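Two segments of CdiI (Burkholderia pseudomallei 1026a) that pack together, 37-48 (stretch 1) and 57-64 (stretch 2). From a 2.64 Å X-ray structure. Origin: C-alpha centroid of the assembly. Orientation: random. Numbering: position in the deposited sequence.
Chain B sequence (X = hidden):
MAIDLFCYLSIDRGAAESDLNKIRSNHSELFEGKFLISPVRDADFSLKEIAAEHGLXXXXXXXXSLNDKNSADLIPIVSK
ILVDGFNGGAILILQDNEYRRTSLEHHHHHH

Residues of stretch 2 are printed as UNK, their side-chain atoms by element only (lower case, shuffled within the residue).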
ATOM      1  N   ILE B  37       8.525  -0.003   8.782  1.00 32.32           N
ATOM      2  CA  ILE B  37       8.590  -1.441   8.528  1.00 35.45           C
ATOM      3  C   ILE B  37       7.671  -2.200   9.486  1.00 34.75           C
ATOM      4  O   ILE B  37       7.883  -2.196  10.716  1.00 26.16           O
ATOM      5  CB  ILE B  37      10.041  -2.000   8.639  1.00 25.85           C
ATOM      6  CG1 ILE B  37      10.993  -1.202   7.733  1.00 42.06           C
ATOM      7  CG2 ILE B  37      10.067  -3.482   8.302  1.00 30.96           C
ATOM      8  CD1 ILE B  37      12.442  -1.764   7.626  1.00 25.89           C
ATOM      9  N   SER B  38       6.652  -2.850   8.920  1.00 23.19           N
ATOM     10  CA  SER B  38       5.768  -3.687   9.724  1.00 29.16           C
ATOM     11  C   SER B  38       6.523  -4.854  10.384  1.00 34.75           C
ATOM     12  O   SER B  38       7.649  -5.197  10.001  1.00 33.02           O
ATOM     13  CB  SER B  38       4.626  -4.238   8.874  1.00 25.96           C
ATOM     14  OG  SER B  38       4.978  -5.488   8.307  1.00 36.51           O
ATOM     15  N   PRO B  39       5.915  -5.452  11.405  1.00 33.85           N
ATOM     16  CA  PRO B  39       6.395  -6.753  11.888  1.00 28.16           C
ATOM     17  C   PRO B  39       6.343  -7.769  10.762  1.00 36.73           C
ATOM     18  O   PRO B  39       5.528  -7.610   9.839  1.00 31.25           O
ATOM     19  CB  PRO B  39       5.364  -7.135  12.966  1.00 28.27           C
ATOM     20  CG  PRO B  39       4.235  -6.060  12.874  1.00 24.61           C
ATOM     21  CD  PRO B  39       4.900  -4.857  12.296  1.00 30.77           C
ATOM     22  N   VAL B  40       7.199  -8.790  10.837  1.00 35.84           N
ATOM     23  CA  VAL B  40       7.183  -9.872   9.865  1.00 30.55           C
ATOM     24  C   VAL B  40       6.151 -10.906  10.281  1.00 28.92           C
ATOM     25  O   VAL B  40       6.022 -11.200  11.460  1.00 38.85           O
ATOM     26  CB  VAL B  40       8.560 -10.577   9.765  1.00 37.22           C
ATOM     27  CG1 VAL B  40       8.521 -11.696   8.712  1.00 25.51           C
ATOM     28  CG2 VAL B  40       9.655  -9.573   9.448  1.00 30.20           C
ATOM     29  N   ARG B  41       5.421 -11.453   9.315  1.00 33.10           N
ATOM     30  CA  ARG B  41       4.525 -12.569   9.575  1.00 23.52           C
ATOM     31  C   ARG B  41       4.856 -13.779   8.719  1.00 23.97           C
ATOM     32  O   ARG B  41       5.620 -13.693   7.778  1.00 28.92           O
ATOM     33  CB  ARG B  41       3.064 -12.176   9.379  1.00 26.32           C
ATOM     34  CG  ARG B  41       2.626 -11.971   7.949  1.00 38.12           C
ATOM     35  CD  ARG B  41       1.186 -11.543   7.964  1.00 37.66           C
ATOM     36  NE  ARG B  41       0.995 -10.595   9.066  1.00 55.06           N
ATOM     37  CZ  ARG B  41      -0.160 -10.350   9.686  1.00 49.12           C
ATOM     38  NH1 ARG B  41      -1.276 -10.980   9.331  1.00 39.72           N
ATOM     39  NH2 ARG B  41      -0.190  -9.465  10.673  1.00 46.77           N
ATOM     40  N   ASP B  42       4.307 -14.925   9.091  1.00 32.58           N
ATOM     41  CA  ASP B  42       4.400 -16.113   8.268  1.00 31.50           C
ATOM     42  C   ASP B  42       3.484 -15.850   7.095  1.00 28.05           C
ATOM     43  O   ASP B  42       2.386 -15.325   7.260  1.00 22.65           O
ATOM     44  CB  ASP B  42       3.931 -17.374   9.018  1.00 25.25           C
ATOM     45  CG  ASP B  42       4.697 -17.618  10.315  1.00 40.80           C
ATOM     46  OD1 ASP B  42       5.947 -17.570  10.291  1.00 38.81           O
ATOM     47  OD2 ASP B  42       4.046 -17.860  11.364  1.00 41.76           O
ATOM     48  N   ALA B  43       3.942 -16.205   5.905  1.00 25.83           N
ATOM     49  CA  ALA B  43       3.119 -16.071   4.720  1.00 31.92           C
ATOM     50  C   ALA B  43       2.010 -17.108   4.739  1.00 26.83           C
ATOM     51  O   ALA B  43       2.278 -18.278   4.929  1.00 38.80           O
ATOM     52  CB  ALA B  43       3.970 -16.238   3.477  1.00 32.92           C
ATOM     53  N   ASP B  44       0.772 -16.682   4.553  1.00 26.96           N
ATOM     54  CA  ASP B  44      -0.325 -17.623   4.351  1.00 28.19           C
ATOM     55  C   ASP B  44      -0.389 -18.077   2.888  1.00 36.17           C
ATOM     56  O   ASP B  44       0.481 -17.740   2.077  1.00 31.55           O
ATOM     57  CB  ASP B  44      -1.642 -16.962   4.724  1.00 32.69           C
ATOM     58  CG  ASP B  44      -1.992 -15.823   3.790  1.00 43.77           C
ATOM     59  OD1 ASP B  44      -1.137 -15.501   2.929  1.00 46.29           O
ATOM     60  OD2 ASP B  44      -3.107 -15.253   3.903  1.00 35.70           O
ATOM     61  N   PHE B  45      -1.442 -18.814   2.546  1.00 35.61           N
ATOM     62  CA  PHE B  45      -1.552 -19.406   1.213  1.00 38.30           C
ATOM     63  C   PHE B  45      -1.625 -18.359   0.099  1.00 40.08           C
ATOM     64  O   PHE B  45      -1.088 -18.567  -0.978  1.00 32.12           O
ATOM     65  CB  PHE B  45      -2.756 -20.359   1.114  1.00 28.83           C
ATOM     66  CG  PHE B  45      -3.028 -20.830  -0.282  1.00 46.26           C
ATOM     67  CD1 PHE B  45      -2.432 -21.984  -0.771  1.00 56.78           C
ATOM     68  CD2 PHE B  45      -3.840 -20.095  -1.129  1.00 45.82           C
ATOM     69  CE1 PHE B  45      -2.657 -22.403  -2.081  1.00 62.51           C
ATOM     70  CE2 PHE B  45      -4.073 -20.506  -2.431  1.00 47.99           C
ATOM     71  CZ  PHE B  45      -3.482 -21.658  -2.909  1.00 58.49           C
ATOM     72  N   SER B  46      -2.310 -17.249   0.369  1.00 38.50           N
ATOM     73  CA  SER B  46      -2.527 -16.204  -0.624  1.00 37.24           C
ATOM     74  C   SER B  46      -1.231 -15.514  -0.973  1.00 35.65           C
ATOM     75  O   SER B  46      -0.930 -15.362  -2.145  1.00 40.30           O
ATOM     76  CB  SER B  46      -3.542 -15.170  -0.132  1.00 32.28           C
ATOM     77  OG  SER B  46      -4.873 -15.585  -0.404  1.00 32.33           O
ATOM     78  N   LEU B  47      -0.463 -15.105   0.035  1.00 31.66           N
ATOM     79  CA  LEU B  47       0.835 -14.477  -0.218  1.00 30.95           C
ATOM     80  C   LEU B  47       1.816 -15.432  -0.918  1.00 36.04           C
ATOM     81  O   LEU B  47       2.576 -15.019  -1.793  1.00 30.53           O
ATOM     82  CB  LEU B  47       1.445 -13.937   1.074  1.00 31.69           C
ATOM     83  CG  LEU B  47       0.632 -12.861   1.793  1.00 29.15           C
ATOM     84  CD1 LEU B  47       1.081 -12.731   3.248  1.00 24.55           C
ATOM     85  CD2 LEU B  47       0.725 -11.523   1.063  1.00 22.54           C
ATOM     86  N   LYS B  48       1.793 -16.707  -0.526  1.00 36.07           N
ATOM     87  CA  LYS B  48       2.639 -17.723  -1.139  1.00 35.02           C
ATOM     88  C   LYS B  48       2.316 -17.902  -2.618  1.00 40.57           C
ATOM     89  O   LYS B  48       3.207 -18.183  -3.428  1.00 33.20           O
ATOM     90  CB  LYS B  48       2.499 -19.075  -0.429  1.00 38.31           C
ATOM     91  CG  LYS B  48       3.166 -19.146   0.933  1.00 50.78           C
ATOM     92  CD  LYS B  48       3.091 -20.550   1.504  1.00 49.15           C
ATOM     93  CE  LYS B  48       3.681 -20.625   2.893  1.00 44.74           C
ATOM     94  NZ  LYS B  48       3.846 -22.047   3.313  1.00 56.52           N
ATOM     95  N   UNK B  57       9.432 -18.988  -3.526  1.00 36.00           N
ATOM     96  CA  UNK B  57       8.758 -19.733  -2.458  1.00 37.73           C
ATOM     97  C   UNK B  57       8.846 -18.944  -1.134  1.00 28.00           C
ATOM     98  O   UNK B  57       9.882 -18.933  -0.468  1.00 33.46           O
ATOM     99  c   UNK B  57       9.421 -21.133  -2.276  1.00 44.60           C
ATOM    100  c   UNK B  57       8.628 -22.004  -1.297  1.00 32.85           C
ATOM    101  c   UNK B  57       9.568 -21.830  -3.618  1.00 32.62           C
ATOM    102  N   UNK B  58       7.768 -18.273  -0.760  1.00 31.17           N
ATOM    103  CA  UNK B  58       7.798 -17.400   0.420  1.00 32.17           C
ATOM    104  C   UNK B  58       7.422 -18.142   1.701  1.00 38.91           C
ATOM    105  O   UNK B  58       6.476 -18.934   1.715  1.00 41.44           O
ATOM    106  c   UNK B  58       6.882 -16.177   0.221  1.00 32.24           C
ATOM    107  N   UNK B  59       8.178 -17.889   2.767  1.00 40.67           N
ATOM    108  CA  UNK B  59       7.828 -18.386   4.101  1.00 40.03           C
ATOM    109  C   UNK B  59       7.350 -17.255   4.993  1.00 39.90           C
ATOM    110  O   UNK B  59       6.441 -17.437   5.801  1.00 44.91           O
ATOM    111  c   UNK B  59       9.006 -19.084   4.769  1.00 30.27           C
ATOM    112  c   UNK B  59       8.293 -21.356   3.870  1.00 59.69           C
ATOM    113  c   UNK B  59       9.433 -20.350   4.043  1.00 47.54           C
ATOM    114  o   UNK B  59       7.376 -21.394   4.727  1.00 56.96           O
ATOM    115  o   UNK B  59       8.324 -22.121   2.875  1.00 58.94           O
ATOM    116  N   UNK B  60       7.960 -16.088   4.842  1.00 35.13           N
ATOM    117  CA  UNK B  60       7.555 -14.928   5.614  1.00 32.32           C
ATOM    118  C   UNK B  60       7.253 -13.721   4.701  1.00 38.87           C
ATOM    119  O   UNK B  60       7.586 -13.700   3.511  1.00 35.13           O
ATOM    120  o   UNK B  60       9.881 -14.374   6.132  1.00 38.42           O
ATOM    121  c   UNK B  60       8.597 -14.601   6.694  1.00 31.36           C
ATOM    122  N   UNK B  61       6.593 -12.730   5.274  1.00 29.48           N
ATOM    123  CA  UNK B  61       6.161 -11.554   4.548  1.00 23.23           C
ATOM    124  C   UNK B  61       6.206 -10.360   5.502  1.00 29.21           C
ATOM    125  O   UNK B  61       5.938 -10.488   6.703  1.00 24.51           O
ATOM    126  c   UNK B  61       2.900  -8.439   4.111  1.00 26.71           C
ATOM    127  c   UNK B  61       4.092 -10.130   2.279  1.00 22.97           C
ATOM    128  c   UNK B  61       4.083 -10.485   3.609  1.00 20.85           C
ATOM    129  c   UNK B  61       3.504  -8.942   1.864  1.00 31.50           C
ATOM    130  c   UNK B  61       4.725 -11.746   4.061  1.00 20.33           C
ATOM    131  c   UNK B  61       2.902  -8.092   2.788  1.00 23.52           C
ATOM    132  c   UNK B  61       3.490  -9.627   4.521  1.00 24.11           C
ATOM    133  N   UNK B  62       6.560  -9.199   4.989  1.00 23.04           N
ATOM    134  CA  UNK B  62       6.393  -8.005   5.794  1.00 25.48           C
ATOM    135  C   UNK B  62       6.159  -6.814   4.872  1.00 30.69           C
ATOM    136  O   UNK B  62       6.368  -6.897   3.654  1.00 25.78           O
ATOM    137  c   UNK B  62       9.002  -6.062   5.542  1.00 28.30           C
ATOM    138  c   UNK B  62       7.600  -7.774   6.699  1.00 26.73           C
ATOM    139  c   UNK B  62       8.823  -7.381   5.954  1.00 24.56           C
ATOM    140  c   UNK B  62      10.916  -7.946   4.892  1.00 33.69           C
ATOM    141  c   UNK B  62      10.126  -5.678   4.811  1.00 27.85           C
ATOM    142  c   UNK B  62       9.785  -8.321   5.630  1.00 29.49           C
ATOM    143  c   UNK B  62      11.083  -6.613   4.482  1.00 23.56           C
ATOM    144  N   UNK B  63       5.720  -5.710   5.455  1.00 29.57           N
ATOM    145  CA  UNK B  63       5.341  -4.551   4.679  1.00 24.41           C
ATOM    146  C   UNK B  63       6.248  -3.369   5.008  1.00 27.07           C
ATOM    147  O   UNK B  63       6.706  -3.220   6.145  1.00 27.59           O
ATOM    148  c   UNK B  63       3.069  -3.475   3.918  1.00 38.74           C
ATOM    149  c   UNK B  63       1.649  -3.194   4.444  1.00 28.12           C
ATOM    150  c   UNK B  63       3.884  -4.225   4.966  1.00 26.63           C
ATOM    151  c   UNK B  63       3.022  -4.278   2.635  1.00 30.03           C
ATOM    152  N   UNK B  64       6.536  -2.557   3.993  1.00 29.32           N
ATOM    153  CA  UNK B  64       7.249  -1.292   4.174  1.00 30.80           C
ATOM    154  C   UNK B  64       6.383  -0.147   3.634  1.00 34.64           C
ATOM    155  O   UNK B  64       6.118  -0.067   2.444  1.00 38.24           O
ATOM    156  c   UNK B  64       9.455  -2.438   3.907  1.00 25.41           C
ATOM    157  c   UNK B  64       8.625  -1.277   3.462  1.00 20.45           C
ATOM    158  c   UNK B  64       9.391   0.010   3.750  1.00 21.64           C
TER
HETATM  159  O   HOH W   1       7.840 -17.889   8.673  1.00 27.51           O

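Position 57 carries three side-chain carbons, one bonded to the backbone and bearing the other two. CA-to-CB points away from stretch 1, and the fork makes no contact with it. Three carbons forked at CB identify Val57.

Position 58 has a single side-chain carbon, CB, directed toward stretch 1, where it lies 4.4 Å from CB of Ala43. One carbon and nothing beyond it gives Ala58.

Position 59 shows three carbons in a row, the third carrying two oxygens. CA-to-CB points away, but the end turns back to the ammonium group of Lys48. A carboxylate on a two-methylene stem is Glu59; OE1 of Glu59 lies 3.9 Å from NZ of Lys48, a long salt bridge. The backbone is held more tightly: N of Ala43 donates to O of Glu59 at 2.8 Å and 172°. Water 1 also donates to O of Glu59 (3.2 Å) and to OD1 of Asp42 (2.5 Å).

Position 60 has one carbon and one oxygen, CB lying 3.5 Å from CG1 of Val40. Two atoms ending in oxygen make Ser60, whose OG is hydrogen-bonded elsewhere in the structure.

Position 61 has one carbon followed by a six-carbon ring with no heteroatom and no further substituent, and Leu47 packs over one face of that ring. This is Phe61. CD1 of Leu47 is 3.8 Å from CG of Phe61, and CD2 of Leu47 stands 4.2 Å from the ring centroid of Phe61, 25° off the normal, a CH-pi contact. The backbone pairs with Arg41 in both directions: N of Arg41 to O of Phe61 at 2.8 Å, N of Phe61 to O of Arg41 at 2.9 Å.

Position 62 repeats the pattern of one carbon and an all-carbon six-membered ring. The ring approaches Ile37, and CB is 3.9 Å from CG2 of Val40. It is Phe62, with CD1 of Phe62 3.9 Å from CG2 of Ile37.

Position 63 has four carbons forked at the second; CB lies 3.7 Å from OG of Ser38. The fork is the signature of Leu63. O of Leu63 accepts from N of Ser38 at 2.8 Å, and N of Leu63 donates to OG of Ser38 at 3.0 Å.

Position 64 has three carbons forked at the first, a branch carbon approaching CG1 of Ile37. This is Val64, with CG2 of Val64 4.3 Å from CG1 of Ile37.

The contact is antiparallel, built as two ladders whose register shifts by one between Ile37 and Arg41. The hydroxyl of Ser38 serves as an acceptor for the strand across that interruption while OG of Ser38 donates to O of Pro39 at 2.7 Å. Apolar packing adds to the backbone bonds; 704 Å² is buried in all.

Stretch 2, residues 57-64: VAESFFLV
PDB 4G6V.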